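Local coordinates for protein putative archaeal ammonia monooxygenase subunit B (Candidatus Nitrosocaldus yellowstonii, PDB 4O65) that probably forms part of an ammonia monooxygenase, contributing a cupredoxin domain that carries a copper ion, at residues A[23-27]-A[118-122]. Numbering follows the deposited sequence.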
loop_
_atom_site.group_PDB
_atom_site.type_symbol
_atom_site.label_atom_id
_atom_site.label_comp_id
_atom_site.label_asym_id
_atom_site.label_seq_id
_atom_site.Cartn_x
_atom_site.Cartn_y
_atom_site.Cartn_z
ATOM N N ARG A 23 -4.647 9.004 -10.260
ATOM C CA ARG A 23 -4.196 8.486 -11.558
ATOM C C ARG A 23 -2.712 8.216 -11.430
ATOM O O ARG A 23 -1.973 9.116 -11.007
ATOM C CB ARG A 23 -4.452 9.524 -12.706
ATOM C CG ARG A 23 -5.934 9.875 -12.893
ATOM C CD ARG A 23 -6.243 10.427 -14.288
ATOM N NE ARG A 23 -5.842 9.449 -15.325
ATOM C CZ ARG A 23 -6.659 8.590 -15.956
ATOM N NH1 ARG A 23 -7.976 8.563 -15.710
ATOM N NH2 ARG A 23 -6.151 7.741 -16.852
ATOM N N LEU A 24 -2.283 7.014 -11.803
ATOM C CA LEU A 24 -0.872 6.648 -11.680
ATOM C C LEU A 24 -0.486 5.887 -12.920
ATOM O O LEU A 24 -1.354 5.524 -13.699
ATOM C CB LEU A 24 -0.723 5.712 -10.492
ATOM C CG LEU A 24 -1.078 6.307 -9.111
ATOM C CD1 LEU A 24 -0.905 5.160 -8.096
ATOM C CD2 LEU A 24 -0.101 7.406 -8.810
ATOM N N ILE A 25 0.803 5.588 -13.059
ATOM C CA ILE A 25 1.253 4.615 -14.073
ATOM C C ILE A 25 1.907 3.439 -13.353
ATOM O O ILE A 25 2.189 3.513 -12.132
ATOM C CB ILE A 25 2.200 5.234 -15.140
ATOM C CG1 ILE A 25 3.509 5.643 -14.471
ATOM C CG2 ILE A 25 1.518 6.444 -15.802
ATOM C CD1 ILE A 25 4.543 6.297 -15.427
ATOM N N THR A 26 2.159 2.345 -14.063
ATOM C CA THR A 26 2.784 1.179 -13.378
ATOM C C THR A 26 4.254 1.405 -13.105
ATOM O O THR A 26 4.884 2.286 -13.732
ATOM C CB THR A 26 2.648 -0.097 -14.217
ATOM O OG1 THR A 26 3.274 0.139 -15.476
ATOM C CG2 THR A 26 1.154 -0.444 -14.495
ATOM N N LYS A 27 4.838 0.604 -12.219
ATOM C CA LYS A 27 6.283 0.683 -11.959
ATOM C C LYS A 27 7.053 0.424 -13.262
ATOM O O LYS A 27 8.004 1.157 -13.600
ATOM C CB LYS A 27 6.708 -0.368 -10.912
ATOM C CG LYS A 27 8.129 -0.127 -10.419
ATOM C CD LYS A 27 8.768 -1.298 -9.646
ATOM C CE LYS A 27 8.098 -1.708 -8.350
ATOM N NZ LYS A 27 8.996 -2.745 -7.690
ATOM N N SER A 118 3.640 0.974 -4.554
ATOM C CA SER A 118 3.895 1.057 -5.984
ATOM C C SER A 118 2.769 0.322 -6.736
ATOM O O SER A 118 2.422 -0.834 -6.391
ATOM C CB SER A 118 5.216 0.340 -6.294
ATOM O OG SER A 118 5.348 0.314 -7.700
ATOM N N ALA A 119 2.143 0.983 -7.705
ATOM C CA ALA A 119 1.199 0.281 -8.590
ATOM C C ALA A 119 1.979 -0.598 -9.552
ATOM O O ALA A 119 2.865 -0.101 -10.294
ATOM C CB ALA A 119 0.402 1.306 -9.399
ATOM N N LEU A 120 1.632 -1.886 -9.607
ATOM C CA LEU A 120 2.360 -2.822 -10.520
ATOM C C LEU A 120 1.644 -3.112 -11.839
ATOM O O LEU A 120 2.296 -3.338 -12.906
ATOM C CB LEU A 120 2.636 -4.147 -9.789
ATOM C CG LEU A 120 3.428 -4.093 -8.501
ATOM C CD1 LEU A 120 3.583 -5.500 -7.908
ATOM C CD2 LEU A 120 4.808 -3.479 -8.749
ATOM N N GLU A 121 0.308 -3.097 -11.826
ATOM C CA GLU A 121 -0.429 -3.567 -13.002
ATOM C C GLU A 121 -1.543 -2.616 -13.348
ATOM O O GLU A 121 -2.171 -1.997 -12.419
ATOM C CB GLU A 121 -0.980 -5.010 -12.746
ATOM C CG GLU A 121 0.042 -5.949 -12.118
ATOM C CD GLU A 121 1.219 -6.274 -13.047
ATOM O OE1 GLU A 121 1.090 -6.052 -14.262
ATOM O OE2 GLU A 121 2.265 -6.764 -12.555
ATOM N N PRO A 122 -1.800 -2.448 -14.650
ATOM C CA PRO A 122 -2.792 -1.493 -15.086
ATOM C C PRO A 122 -4.213 -1.942 -14.673
ATOM O O PRO A 122 -4.463 -3.153 -14.508
ATOM C CB PRO A 122 -2.618 -1.469 -16.617
ATOM C CG PRO A 122 -2.227 -2.843 -16.924
ATOM C CD PRO A 122 -1.234 -3.180 -15.813
#
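Thr-26 lays its methyl group over the backbone of the turn that follows Ala-119: CG2 lies 3.5 Å from Leu-120 O, 3.6 Å from Pro-122 N and 3.9 Å from Pro-122 CD, all van der Waals range. The one hydrogen bond between 23-27 and 118-122 runs from Lys-27 N to Ala-119 O, at 2.8 Å with an N-H...O angle of 139°, and Thr-26 CA adds a CA-H...O contact to the same oxygen at 3.3 Å. Since the two runs diverge by 106°, this is a crossing fixed at a point rather than strand pairing. Thr-26 is also the N-cap of helix 27-35, its OG1 bonded to Glu-29 N and Glu-151 O, while Ala-119 O takes up the NH of that helix's first residue. On one side of the crossing, Ala-119 CB sits 4.3 Å from Leu-24 CD1, and Trp-91 touches both side chains. On the other, the Lys-27 side chain, kinked at chi3 (-63°), brings CE within 3.5 Å of Ser-118 OG and 3.8 Å of Leu-120 CD2; its NZ forms salt bridges to Glu-92 and Asp-47, while Ser-118 OG bonds to Asp-58. In the cupredoxin beta-sandwich, the contact lies away from the copper site and joins the two sheets: edge strand 23-25, paired with 137-149 and leading into helix 27-35, meets the end of strand 110-119, which lies between strands 59-68 and 91-97.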